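Local coordinates for protein CrmK (Actinoalloteichus sp. WH1-2216-6, PDB 5I1V) that is an FAD-dependent oxidase with covalently bound flavin that takes part in recycling a shunt product during caerulomycin biosynthesis, at residues 480-483 with 484-488; 469-472 with 473-477; 234-237 with 238-241; 423-426 with 427-431; 212-215 with 216-220. All coordinates share one frame; numbering follows the deposited sequence.

Contact 1: 480-483 with 484-488; sequences EIKS and RWDPR
The last turn of helix 475-485 is closed by an i to i+4 salt bridge between Lys482 and Asp486, Asp486 being the first residue to leave helical geometry. Lys482 NZ stands 2.8 Å from Asp486 OD2, meeting this oxygen on its anti side, 24° out of the carboxylate plane. The two side chains run alongside each other: the lysine chain is bent at chi2 (76°), which swings its end back toward the aspartate. The backbone adds a second link, Asp486 N to Lys482 O at 2.8 Å. NZ also donates to Asn193 O and Phe491 O, while Asp486 OD1 and OD2 accept from Val490 N and Phe491 N, so the pair ties the helix end to the chain that follows and to the loop at Asn193. A methionine in place of Lys482 would lack the ammonium group, and this buried carboxylate would probably lose its charged mate and the carbonyls of Asn193 and Phe491 their donor. One residue back along the helix, Ile481 CG2 touches Trp485 CD1 at 3.7 Å. Trp485 CZ2 in turn lies 3.5 Å above one face of the Arg484 guanidinium, toward its rim. Arg484 NE and Trp485 NE1 both reach Asp181 OD2 on helix 180-185, and the same helix receives Ile481 against Trp184 and Ala185 and Trp485 against Leu182, so the two helices pack along this face.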
loop_
_atom_site.group_PDB
_atom_site.type_symbol
_atom_site.label_atom_id
_atom_site.label_comp_id
_atom_site.label_asym_id
_atom_site.label_seq_id
_atom_site.Cartn_x
_atom_site.Cartn_y
_atom_site.Cartn_z
ATOM N N GLU A 480 -34.772 2.073 17.089
ATOM C CA GLU A 480 -35.748 0.984 17.092
ATOM C C GLU A 480 -35.150 -0.330 16.572
ATOM O O GLU A 480 -35.424 -1.422 17.052
ATOM C CB GLU A 480 -36.976 1.402 16.248
ATOM C CG GLU A 480 -37.885 0.271 15.822
ATOM C CD GLU A 480 -38.976 0.731 14.838
ATOM O OE1 GLU A 480 -38.785 1.740 14.122
ATOM O OE2 GLU A 480 -40.027 0.068 14.757
ATOM N N ILE A 481 -34.350 -0.247 15.530
ATOM C CA ILE A 481 -33.752 -1.455 15.003
ATOM C C ILE A 481 -32.714 -1.979 16.042
ATOM O O ILE A 481 -32.609 -3.171 16.286
ATOM C CB ILE A 481 -33.141 -1.174 13.617
ATOM C CG1 ILE A 481 -34.255 -0.789 12.669
ATOM C CG2 ILE A 481 -32.364 -2.373 13.097
ATOM C CD1 ILE A 481 -33.807 -0.204 11.335
ATOM N N LYS A 482 -31.960 -1.076 16.627
ATOM C CA LYS A 482 -30.991 -1.403 17.656
ATOM C C LYS A 482 -31.634 -2.191 18.782
ATOM O O LYS A 482 -31.145 -3.226 19.236
ATOM C CB LYS A 482 -30.358 -0.109 18.180
ATOM C CG LYS A 482 -29.565 -0.246 19.488
ATOM C CD LYS A 482 -28.208 -0.902 19.227
ATOM C CE LYS A 482 -27.462 -1.154 20.527
ATOM N NZ LYS A 482 -26.083 -1.605 20.237
ATOM N N SER A 483 -32.783 -1.699 19.197
ATOM C CA SER A 483 -33.486 -2.266 20.294
ATOM C C SER A 483 -34.046 -3.646 19.930
ATOM O O SER A 483 -34.150 -4.512 20.783
ATOM C CB SER A 483 -34.539 -1.271 20.775
ATOM O OG SER A 483 -35.535 -1.946 21.452
ATOM N N ARG A 484 -34.347 -3.882 18.660
ATOM C CA ARG A 484 -34.837 -5.177 18.258
ATOM C C ARG A 484 -33.707 -6.191 18.129
ATOM O O ARG A 484 -33.876 -7.381 18.419
ATOM C CB ARG A 484 -35.561 -5.024 16.921
ATOM C CG ARG A 484 -35.966 -6.298 16.210
ATOM C CD ARG A 484 -37.129 -6.016 15.239
ATOM N NE ARG A 484 -36.922 -6.506 13.871
ATOM C CZ ARG A 484 -37.061 -7.770 13.455
ATOM N NH1 ARG A 484 -37.388 -8.728 14.310
ATOM N NH2 ARG A 484 -36.860 -8.080 12.169
ATOM N N TRP A 485 -32.559 -5.744 17.637
ATOM C CA TRP A 485 -31.522 -6.704 17.202
ATOM C C TRP A 485 -30.333 -6.860 18.168
ATOM O O TRP A 485 -29.652 -7.885 18.145
ATOM C CB TRP A 485 -31.047 -6.324 15.807
ATOM C CG TRP A 485 -31.959 -6.752 14.734
ATOM C CD1 TRP A 485 -32.781 -5.965 14.006
ATOM C CD2 TRP A 485 -32.150 -8.084 14.257
ATOM N NE1 TRP A 485 -33.488 -6.713 13.126
ATOM C CE2 TRP A 485 -33.091 -8.012 13.220
ATOM C CE3 TRP A 485 -31.568 -9.307 14.550
ATOM C CZ2 TRP A 485 -33.510 -9.117 12.516
ATOM C CZ3 TRP A 485 -32.013 -10.429 13.859
ATOM C CH2 TRP A 485 -32.960 -10.317 12.844
ATOM N N ASP A 486 -30.074 -5.831 18.970
ATOM C CA ASP A 486 -29.108 -5.883 20.067
ATOM C C ASP A 486 -29.767 -5.371 21.354
ATOM O O ASP A 486 -29.375 -4.315 21.888
ATOM C CB ASP A 486 -27.837 -5.068 19.724
ATOM C CG ASP A 486 -26.745 -5.192 20.787
ATOM O OD1 ASP A 486 -26.778 -6.147 21.596
ATOM O OD2 ASP A 486 -25.881 -4.277 20.886
ATOM N N PRO A 487 -30.776 -6.125 21.856
ATOM C CA PRO A 487 -31.535 -5.685 23.024
ATOM C C PRO A 487 -30.684 -5.555 24.287
ATOM O O PRO A 487 -31.074 -4.835 25.165
ATOM C CB PRO A 487 -32.574 -6.817 23.234
ATOM C CG PRO A 487 -32.088 -7.953 22.415
ATOM C CD PRO A 487 -31.360 -7.348 21.270
ATOM N N ARG A 488 -29.567 -6.274 24.404
ATOM C CA ARG A 488 -28.733 -6.151 25.588
ATOM C C ARG A 488 -27.636 -5.106 25.442
ATOM O O ARG A 488 -26.888 -4.908 26.372
ATOM C CB ARG A 488 -28.098 -7.477 25.965
ATOM C CG ARG A 488 -29.077 -8.651 26.040
ATOM C CD ARG A 488 -28.337 -9.962 25.945
ATOM N NE ARG A 488 -27.408 -10.111 27.044
ATOM C CZ ARG A 488 -27.742 -10.551 28.247
ATOM N NH1 ARG A 488 -28.991 -10.897 28.524
ATOM N NH2 ARG A 488 -26.810 -10.652 29.186
#

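Contact 2: 469-472 with 473-477; sequences IYYG and DNYPR
A type II' beta turn from Tyr471 to Asn474 joins helix 466-471 to helix 475-485, with Gly472 at the positive phi that favours glycine. The turn is closed by Asn474 N donating to Tyr471 O at 3.0 Å, a straight bond (N-H...O 163°) whose donor sits above the carbonyl plane. Over this turn Tyr471 and Tyr475 come together: CD2 of Tyr471 lies 3.7 Å from CD1 of Tyr475. The ring planes are only 22° apart, yet the centroids of Tyr471 and Tyr475 are separated by 5.9 Å, so the rings are slid past each other and barely overlap. They leave the backbone differently, CG of Tyr475 lying anti to its N (chi1 -171°) and CG of Tyr471 beside its N, and this brings both rings to the same side of the turn. The CB atoms of Tyr471 and Tyr475 are 4.1 Å apart. Tyr475 also stacks with His467. Both tyrosines are buried, and their polar ends are satisfied separately: Tyr471 OH gives its proton to Gly189 O, whereas Tyr475 OH accepts from Arg498 N. The pair is apolar where its rings touch and polar at its ends, which holds them at two further points, the Tyr471 side chain being about 9 Å from the FAD.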
loop_
_atom_site.group_PDB
_atom_site.type_symbol
_atom_site.label_atom_id
_atom_site.label_comp_id
_atom_site.label_asym_id
_atom_site.label_seq_id
_atom_site.Cartn_x
_atom_site.Cartn_y
_atom_site.Cartn_z
ATOM N N ILE A 469 -26.650 15.394 13.920
ATOM C CA ILE A 469 -25.651 15.847 13.004
ATOM C C ILE A 469 -25.179 14.716 12.069
ATOM O O ILE A 469 -24.920 14.965 10.905
ATOM C CB ILE A 469 -24.460 16.450 13.746
ATOM C CG1 ILE A 469 -24.910 17.744 14.420
ATOM C CG2 ILE A 469 -23.342 16.757 12.763
ATOM C CD1 ILE A 469 -24.028 18.197 15.545
ATOM N N TYR A 470 -25.073 13.488 12.597
ATOM C CA TYR A 470 -24.570 12.353 11.790
ATOM C C TYR A 470 -25.658 11.597 11.050
ATOM O O TYR A 470 -25.413 11.026 9.985
ATOM C CB TYR A 470 -23.813 11.354 12.690
ATOM C CG TYR A 470 -22.478 11.836 13.126
ATOM C CD1 TYR A 470 -21.464 11.993 12.204
ATOM C CD2 TYR A 470 -22.201 12.121 14.476
ATOM C CE1 TYR A 470 -20.221 12.409 12.586
ATOM C CE2 TYR A 470 -20.960 12.562 14.867
ATOM C CZ TYR A 470 -19.965 12.686 13.907
ATOM O OH TYR A 470 -18.706 13.133 14.197
ATOM N N TYR A 471 -26.876 11.581 11.604
ATOM C CA TYR A 471 -27.920 10.712 11.067
ATOM C C TYR A 471 -29.173 11.458 10.502
ATOM O O TYR A 471 -30.116 10.853 9.993
ATOM C CB TYR A 471 -28.311 9.701 12.141
ATOM C CG TYR A 471 -27.256 8.712 12.542
ATOM C CD1 TYR A 471 -26.793 7.776 11.637
ATOM C CD2 TYR A 471 -26.736 8.681 13.814
ATOM C CE1 TYR A 471 -25.836 6.833 11.992
ATOM C CE2 TYR A 471 -25.768 7.770 14.162
ATOM C CZ TYR A 471 -25.348 6.819 13.253
ATOM O OH TYR A 471 -24.399 5.857 13.546
ATOM N N GLY A 472 -29.180 12.773 10.553
ATOM C CA GLY A 472 -30.342 13.502 10.054
ATOM C C GLY A 472 -31.549 13.152 10.883
ATOM O O GLY A 472 -31.496 13.220 12.104
ATOM N N ASP A 473 -32.598 12.698 10.206
ATOM C CA ASP A 473 -33.842 12.250 10.801
ATOM C C ASP A 473 -33.943 10.752 11.002
ATOM O O ASP A 473 -34.980 10.278 11.411
ATOM C CB ASP A 473 -34.999 12.593 9.850
ATOM C CG ASP A 473 -35.101 14.063 9.577
ATOM O OD1 ASP A 473 -34.888 14.834 10.537
ATOM O OD2 ASP A 473 -35.375 14.444 8.407
ATOM N N ASN A 474 -32.910 9.994 10.659
ATOM C CA ASN A 474 -32.969 8.549 10.744
ATOM C C ASN A 474 -32.615 7.962 12.125
ATOM O O ASN A 474 -32.729 6.776 12.308
ATOM C CB ASN A 474 -32.014 7.972 9.668
ATOM C CG ASN A 474 -32.611 8.112 8.270
ATOM O OD1 ASN A 474 -33.821 8.293 8.151
ATOM N ND2 ASN A 474 -31.796 8.073 7.250
ATOM N N TYR A 475 -32.161 8.776 13.069
ATOM C CA TYR A 475 -31.741 8.224 14.349
ATOM C C TYR A 475 -32.821 7.423 15.108
ATOM O O TYR A 475 -32.560 6.322 15.576
ATOM C CB TYR A 475 -31.025 9.275 15.181
ATOM C CG TYR A 475 -30.369 8.734 16.451
ATOM C CD1 TYR A 475 -29.211 7.919 16.402
ATOM C CD2 TYR A 475 -30.855 9.078 17.695
ATOM C CE1 TYR A 475 -28.635 7.451 17.572
ATOM C CE2 TYR A 475 -30.270 8.628 18.845
ATOM C CZ TYR A 475 -29.164 7.785 18.772
ATOM O OH TYR A 475 -28.596 7.339 19.941
ATOM N N PRO A 476 -34.053 7.944 15.243
ATOM C CA PRO A 476 -35.012 7.110 15.967
ATOM C C PRO A 476 -35.359 5.756 15.324
ATOM O O PRO A 476 -35.606 4.808 16.018
ATOM C CB PRO A 476 -36.261 8.037 16.070
ATOM C CG PRO A 476 -35.661 9.399 16.104
ATOM C CD PRO A 476 -34.474 9.338 15.170
ATOM N N ARG A 477 -35.380 5.655 14.015
ATOM C CA ARG A 477 -35.608 4.371 13.384
ATOM C C ARG A 477 -34.422 3.421 13.666
ATOM O O ARG A 477 -34.625 2.236 13.973
ATOM C CB ARG A 477 -35.805 4.527 11.872
ATOM C CG ARG A 477 -35.949 3.221 11.108
ATOM C CD ARG A 477 -37.067 2.336 11.585
ATOM N NE ARG A 477 -37.269 1.289 10.605
ATOM C CZ ARG A 477 -37.625 0.040 10.852
ATOM N NH1 ARG A 477 -37.868 -0.376 12.051
ATOM N NH2 ARG A 477 -37.744 -0.804 9.850
#

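Contact 3: 234-237 with 238-241; sequences ELTE and ADYV
Thr236 caps helix 237-253 from the N-cap position, its OG1 accepting from Asp239 N at 3.1 Å in a nearly straight bond (173°). The hydroxyl is placed there by a chi1 of 67°, which sets OG1 between the backbone N and the carbonyl carbon. The first helical bonds follow, Tyr240 N to Thr236 O at 2.9 Å and Val241 N to Glu237 O, also 2.9 Å. On the tight side, Leu235 turns its CD1 back over the new helix, 3.8 Å from CB of Asp239, the two side chains sliding past each other in opposite directions; the same methyl stands 3.8 Å from Tyr240 N. The looser, solvent-facing side holds Glu234, Thr236, Glu237 and Ala238; there CG of Glu237 lies alongside CG2 of Val241 at 4.2 Å. A water joins the two regions, donating to Asp239 OD2 at 2.8 Å and to Glu234 O. Asp239 itself is buried, with OD1 accepting from Ala307 N. A leucine here would have no carboxylate, so Ala307 N would probably lose its acceptor and the water its grip on the helix. Leu235 and Tyr240 rest on Leu278 of strand 277-285, while Glu237, Tyr240 and Val241 face helix 353-364; the helix start thus packs on that strand and helix, with the loop at Ala307 and Val308 beside Asp239 and Leu235, far from the flavin site.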
loop_
_atom_site.group_PDB
_atom_site.type_symbol
_atom_site.label_atom_id
_atom_site.label_comp_id
_atom_site.label_asym_id
_atom_site.label_seq_id
_atom_site.Cartn_x
_atom_site.Cartn_y
_atom_site.Cartn_z
ATOM N N GLU A 234 3.062 32.772 -2.329
ATOM C CA GLU A 234 2.485 33.736 -3.241
ATOM C C GLU A 234 1.041 34.056 -2.930
ATOM O O GLU A 234 0.428 34.802 -3.643
ATOM C CB GLU A 234 2.587 33.224 -4.674
ATOM C CG GLU A 234 3.982 33.264 -5.231
ATOM C CD GLU A 234 4.338 32.052 -6.069
ATOM O OE1 GLU A 234 3.524 31.580 -6.904
ATOM O OE2 GLU A 234 5.480 31.570 -5.894
ATOM N N LEU A 235 0.511 33.514 -1.853
ATOM C CA LEU A 235 -0.911 33.559 -1.580
ATOM C C LEU A 235 -1.241 34.711 -0.647
ATOM O O LEU A 235 -0.501 34.967 0.304
ATOM C CB LEU A 235 -1.296 32.220 -0.928
ATOM C CG LEU A 235 -2.739 31.791 -0.756
ATOM C CD1 LEU A 235 -3.499 31.862 -2.074
ATOM C CD2 LEU A 235 -2.722 30.373 -0.211
ATOM N N THR A 236 -2.299 35.449 -0.947
ATOM C CA THR A 236 -2.842 36.416 -0.001
ATOM C C THR A 236 -4.197 35.936 0.492
ATOM O O THR A 236 -4.763 35.019 -0.068
ATOM C CB THR A 236 -3.078 37.789 -0.620
ATOM O OG1 THR A 236 -4.131 37.714 -1.590
ATOM C CG2 THR A 236 -1.783 38.329 -1.266
ATOM N N GLU A 237 -4.724 36.606 1.515
ATOM C CA GLU A 237 -6.031 36.276 2.026
ATOM C C GLU A 237 -7.077 36.408 0.965
ATOM O O GLU A 237 -7.948 35.546 0.846
ATOM C CB GLU A 237 -6.433 37.142 3.221
ATOM C CG GLU A 237 -7.829 36.762 3.700
ATOM C CD GLU A 237 -8.393 37.674 4.754
ATOM O OE1 GLU A 237 -7.754 37.815 5.797
ATOM O OE2 GLU A 237 -9.488 38.233 4.536
ATOM N N ALA A 238 -7.015 37.490 0.199
ATOM C CA ALA A 238 -8.007 37.707 -0.856
ATOM C C ALA A 238 -7.931 36.642 -1.941
ATOM O O ALA A 238 -8.960 36.126 -2.411
ATOM C CB ALA A 238 -7.826 39.102 -1.457
ATOM N N ASP A 239 -6.724 36.270 -2.353
ATOM C CA ASP A 239 -6.617 35.158 -3.303
ATOM C C ASP A 239 -7.183 33.865 -2.723
ATOM O O ASP A 239 -7.886 33.147 -3.421
ATOM C CB ASP A 239 -5.179 34.882 -3.725
ATOM C CG ASP A 239 -4.644 35.919 -4.686
ATOM O OD1 ASP A 239 -5.461 36.694 -5.251
ATOM O OD2 ASP A 239 -3.404 35.931 -4.894
ATOM N N TYR A 240 -6.840 33.547 -1.479
ATOM C CA TYR A 240 -7.390 32.327 -0.893
ATOM C C TYR A 240 -8.918 32.349 -0.945
ATOM O O TYR A 240 -9.528 31.371 -1.410
ATOM C CB TYR A 240 -6.908 32.115 0.538
ATOM C CG TYR A 240 -7.523 30.880 1.155
ATOM C CD1 TYR A 240 -6.958 29.627 0.935
ATOM C CD2 TYR A 240 -8.678 30.957 1.931
ATOM C CE1 TYR A 240 -7.506 28.498 1.489
ATOM C CE2 TYR A 240 -9.240 29.814 2.493
ATOM C CZ TYR A 240 -8.633 28.589 2.266
ATOM O OH TYR A 240 -9.162 27.411 2.760
ATOM N N VAL A 241 -9.528 33.441 -0.466
ATOM C CA VAL A 241 -10.993 33.558 -0.397
ATOM C C VAL A 241 -11.605 33.432 -1.796
ATOM O O VAL A 241 -12.565 32.677 -2.016
ATOM C CB VAL A 241 -11.466 34.854 0.338
ATOM C CG1 VAL A 241 -12.996 35.016 0.263
ATOM C CG2 VAL A 241 -11.015 34.859 1.805
HETATM O O HOH W 1 -0.893 37.183 -4.846
#

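Contact 4: 423-426 with 427-431; sequences EIYR and DIHSA
The Tyr425 ring receives the edge of His429 on one face, with His429 CE1 3.8 Å above the plane and toward the rim. The contact is edge-to-face, the planes inclined by 51° and the ring centroids of Tyr425 and His429 4.6 Å apart. Tyr425 also makes a cation-pi contact with Lys343, and its OH donates to Ser344 O. At its own edge the imidazole meets Tyr425 O, ND1 donating at 2.8 Å with the oxygen 14° out of the ring plane; Ile428 CG2 covers part of one imidazole face. The Arg426 guanidinium has Asp427 OD1 at its edge, NE to OD1 3.2 Å, a salt bridge on the syn side of a carboxylate whose OD2 meets His362 NE2. Alongside, Ile424 CG1 and Ile428 CD1 touch at 3.7 Å. Because Tyr425 O also accepts His429 N, two bonds from one residue grip a single carbonyl where helix 414-428 ends: this fixes the rotation of the imidazole and requires the proton on ND1.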
loop_
_atom_site.group_PDB
_atom_site.type_symbol
_atom_site.label_atom_id
_atom_site.label_comp_id
_atom_site.label_asym_id
_atom_site.label_seq_id
_atom_site.Cartn_x
_atom_site.Cartn_y
_atom_site.Cartn_z
ATOM N N GLU A 423 -10.122 24.626 16.975
ATOM C CA GLU A 423 -10.363 26.068 16.836
ATOM C C GLU A 423 -10.725 26.454 15.404
ATOM O O GLU A 423 -11.675 27.219 15.202
ATOM C CB GLU A 423 -9.157 26.847 17.366
ATOM C CG GLU A 423 -9.119 26.777 18.889
ATOM C CD GLU A 423 -8.080 27.677 19.562
ATOM O OE1 GLU A 423 -7.165 28.194 18.867
ATOM O OE2 GLU A 423 -8.155 27.810 20.818
ATOM N N ILE A 424 -10.027 25.895 14.410
ATOM C CA ILE A 424 -10.396 26.200 13.023
ATOM C C ILE A 424 -11.824 25.771 12.729
ATOM O O ILE A 424 -12.565 26.508 12.078
ATOM C CB ILE A 424 -9.434 25.657 11.965
ATOM C CG1 ILE A 424 -9.860 26.146 10.570
ATOM C CG2 ILE A 424 -9.331 24.119 11.975
ATOM C CD1 ILE A 424 -8.827 25.862 9.484
ATOM N N TYR A 425 -12.216 24.571 13.195
ATOM C CA TYR A 425 -13.537 24.039 12.906
ATOM C C TYR A 425 -14.578 24.828 13.675
ATOM O O TYR A 425 -15.650 25.109 13.146
ATOM C CB TYR A 425 -13.568 22.572 13.316
ATOM C CG TYR A 425 -14.779 21.758 13.008
ATOM C CD1 TYR A 425 -14.854 21.016 11.821
ATOM C CD2 TYR A 425 -15.790 21.605 13.945
ATOM C CE1 TYR A 425 -15.953 20.187 11.570
ATOM C CE2 TYR A 425 -16.875 20.788 13.693
ATOM C CZ TYR A 425 -16.939 20.081 12.503
ATOM O OH TYR A 425 -18.010 19.256 12.329
ATOM N N ARG A 426 -14.273 25.191 14.913
ATOM C CA ARG A 426 -15.232 25.960 15.695
ATOM C C ARG A 426 -15.447 27.331 15.067
ATOM O O ARG A 426 -16.568 27.769 14.934
ATOM C CB ARG A 426 -14.812 26.154 17.147
ATOM C CG ARG A 426 -15.800 27.062 17.889
ATOM C CD ARG A 426 -15.209 27.673 19.140
ATOM N NE ARG A 426 -13.938 28.343 18.895
ATOM C CZ ARG A 426 -12.995 28.519 19.825
ATOM N NH1 ARG A 426 -13.177 28.086 21.084
ATOM N NH2 ARG A 426 -11.856 29.129 19.497
ATOM N N ASP A 427 -14.371 27.982 14.671
ATOM C CA ASP A 427 -14.478 29.331 14.105
ATOM C C ASP A 427 -15.211 29.322 12.780
ATOM O O ASP A 427 -16.117 30.136 12.568
ATOM C CB ASP A 427 -13.098 29.943 13.962
ATOM C CG ASP A 427 -12.488 30.340 15.310
ATOM O OD1 ASP A 427 -13.166 30.229 16.367
ATOM O OD2 ASP A 427 -11.317 30.783 15.299
ATOM N N ILE A 428 -14.872 28.356 11.912
ATOM C CA ILE A 428 -15.589 28.223 10.651
ATOM C C ILE A 428 -17.090 28.060 10.946
ATOM O O ILE A 428 -17.912 28.633 10.221
ATOM C CB ILE A 428 -14.988 27.129 9.737
ATOM C CG1 ILE A 428 -13.712 27.648 9.109
ATOM C CG2 ILE A 428 -15.952 26.724 8.627
ATOM C CD1 ILE A 428 -12.886 26.590 8.421
ATOM N N HIS A 429 -17.461 27.362 12.024
ATOM C CA HIS A 429 -18.882 27.148 12.318
ATOM C C HIS A 429 -19.454 28.015 13.454
ATOM O O HIS A 429 -20.423 27.610 14.081
ATOM C CB HIS A 429 -19.163 25.656 12.626
ATOM C CG HIS A 429 -18.797 24.745 11.502
ATOM N ND1 HIS A 429 -17.567 24.138 11.411
ATOM C CD2 HIS A 429 -19.473 24.397 10.380
ATOM C CE1 HIS A 429 -17.518 23.415 10.308
ATOM N NE2 HIS A 429 -18.649 23.586 9.645
ATOM N N SER A 430 -18.871 29.185 13.713
ATOM C CA SER A 430 -19.262 29.977 14.895
ATOM C C SER A 430 -20.706 30.493 14.846
ATOM O O SER A 430 -21.309 30.739 15.893
ATOM C CB SER A 430 -18.285 31.135 15.156
ATOM O OG SER A 430 -18.231 32.007 14.059
ATOM N N ALA A 431 -21.283 30.624 13.657
ATOM C CA ALA A 431 -22.687 31.035 13.571
ATOM C C ALA A 431 -23.669 29.940 14.004
ATOM O O ALA A 431 -24.828 30.217 14.239
ATOM C CB ALA A 431 -23.024 31.515 12.164
#

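Contact 5: 212-215 with 216-220; sequences PEEA and LPRPP
Leu216 leaves the short, weakly bonded helix 212-215 and stays tied to it through a water, which donates to Leu216 O and to Glu213 O, each 2.7 Å from the water oxygen. Its side chain turns from the helix into a hydrophobic setting of Phe96 and Leu111. Pro217 carries the chain onward and bonds through its backbone to Thr118. Arg218 then doubles back, its chain bent at chi3 (-139°), and brings its guanidinium back to Glu213 and Glu214. Glu213 O lies 3.0 Å above one face of that group, toward its rim, and the water sits over the same face. The angle is too poor for a hydrogen bond from Arg218 NH2 to Glu213 O, so the firm link is at the edge: NH2 forms a salt bridge with Glu214 OE2 at 2.9 Å, carboxylate and guanidinium planes 58° apart. The glutamate and arginine lie side by side. Glu213 directs its own carboxylate elsewhere, OE2 pairing with Arg4 of the second subunit. Further on, Pro219 packs on Tyr112. Residues 212-220 thus run from strand 95-99, where Pro212, Ala215 and Leu216 meet Phe96, past helix 104-115 toward strand 222-231, with the dimer partner touching their helical end.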
loop_
_atom_site.group_PDB
_atom_site.type_symbol
_atom_site.label_atom_id
_atom_site.label_comp_id
_atom_site.label_asym_id
_atom_site.label_seq_id
_atom_site.Cartn_x
_atom_site.Cartn_y
_atom_site.Cartn_z
ATOM N N PRO A 212 -20.855 -12.333 -13.630
ATOM C CA PRO A 212 -20.297 -11.394 -12.695
ATOM C C PRO A 212 -19.892 -10.133 -13.385
ATOM O O PRO A 212 -19.948 -9.086 -12.790
ATOM C CB PRO A 212 -19.049 -12.119 -12.161
ATOM C CG PRO A 212 -18.833 -13.328 -13.015
ATOM C CD PRO A 212 -20.180 -13.651 -13.589
ATOM N N GLU A 213 -19.511 -10.229 -14.669
ATOM C CA GLU A 213 -19.166 -9.051 -15.443
ATOM C C GLU A 213 -20.306 -8.028 -15.551
ATOM O O GLU A 213 -20.069 -6.876 -15.956
ATOM C CB GLU A 213 -18.724 -9.462 -16.838
ATOM C CG GLU A 213 -17.372 -10.132 -16.864
ATOM C CD GLU A 213 -17.404 -11.603 -16.444
ATOM O OE1 GLU A 213 -18.475 -12.249 -16.434
ATOM O OE2 GLU A 213 -16.320 -12.116 -16.125
ATOM N N GLU A 214 -21.524 -8.469 -15.279
ATOM C CA GLU A 214 -22.688 -7.592 -15.288
ATOM C C GLU A 214 -23.239 -7.262 -13.903
ATOM O O GLU A 214 -24.149 -6.436 -13.792
ATOM C CB GLU A 214 -23.799 -8.230 -16.112
ATOM C CG GLU A 214 -23.646 -7.993 -17.604
ATOM C CD GLU A 214 -22.646 -8.930 -18.218
ATOM O OE1 GLU A 214 -22.795 -10.152 -17.995
ATOM O OE2 GLU A 214 -21.720 -8.444 -18.919
ATOM N N ALA A 215 -22.719 -7.914 -12.861
ATOM C CA ALA A 215 -23.320 -7.811 -11.546
ATOM C C ALA A 215 -22.949 -6.516 -10.820
ATOM O O ALA A 215 -23.660 -6.101 -9.914
ATOM C CB ALA A 215 -22.989 -9.030 -10.715
ATOM N N LEU A 216 -21.914 -5.827 -11.272
ATOM C CA LEU A 216 -21.548 -4.494 -10.754
ATOM C C LEU A 216 -21.147 -3.610 -11.910
ATOM O O LEU A 216 -20.811 -4.118 -12.985
ATOM C CB LEU A 216 -20.384 -4.605 -9.749
ATOM C CG LEU A 216 -20.639 -4.981 -8.271
ATOM C CD1 LEU A 216 -19.369 -5.174 -7.487
ATOM C CD2 LEU A 216 -21.576 -4.032 -7.545
ATOM N N PRO A 217 -21.157 -2.284 -11.716
ATOM C CA PRO A 217 -20.844 -1.399 -12.843
ATOM C C PRO A 217 -19.398 -1.474 -13.308
ATOM O O PRO A 217 -18.505 -1.823 -12.530
ATOM C CB PRO A 217 -21.144 0.010 -12.321
ATOM C CG PRO A 217 -21.578 -0.114 -10.904
ATOM C CD PRO A 217 -21.616 -1.568 -10.520
ATOM N N ARG A 218 -19.188 -1.189 -14.601
ATOM C CA ARG A 218 -17.864 -1.101 -15.176
ATOM C C ARG A 218 -17.447 0.326 -15.040
ATOM O O ARG A 218 -18.166 1.180 -15.513
ATOM C CB ARG A 218 -17.911 -1.436 -16.671
ATOM C CG ARG A 218 -18.050 -2.907 -16.959
ATOM C CD ARG A 218 -17.916 -3.157 -18.451
ATOM N NE ARG A 218 -18.915 -4.142 -18.839
ATOM C CZ ARG A 218 -18.771 -5.455 -18.704
ATOM N NH1 ARG A 218 -17.647 -5.954 -18.193
ATOM N NH2 ARG A 218 -19.761 -6.274 -19.072
ATOM N N PRO A 219 -16.286 0.609 -14.434
ATOM C CA PRO A 219 -15.926 2.048 -14.403
ATOM C C PRO A 219 -15.540 2.552 -15.801
ATOM O O PRO A 219 -15.371 1.739 -16.718
ATOM C CB PRO A 219 -14.728 2.066 -13.483
ATOM C CG PRO A 219 -14.052 0.729 -13.722
ATOM C CD PRO A 219 -15.173 -0.242 -14.006
ATOM N N PRO A 220 -15.390 3.875 -15.977
ATOM C CA PRO A 220 -14.860 4.411 -17.249
ATOM C C PRO A 220 -13.446 3.867 -17.501
ATOM O O PRO A 220 -12.707 3.638 -16.561
ATOM C CB PRO A 220 -14.840 5.916 -17.004
ATOM C CG PRO A 220 -15.917 6.118 -15.974
ATOM C CD PRO A 220 -15.724 4.964 -15.044
HETATM O O HOH W 2 -21.051 -4.406 -15.666
#

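Along the chain the order is contact 5, contact 3, contact 4, contact 2 and contact 1. Contact 5 precedes strand 222-231 of the eight-stranded antiparallel sheet, and contact 3 opens the helix that follows this strand. Contacts 3 and 4, with centres about 20 Å apart, both bear on helix 353-364, beside that sheet. Contacts 1 and 2 share helix 475-485 in the berberine-like region; their centres are about 16 Å apart, and both have side chains within about 10 Å of the FAD, consistent with shaping the surroundings of the flavin pocket. Contacts 3 and 5 lie away from it; contact 5, 32 Å or more from the others between centres, reaches the second subunit.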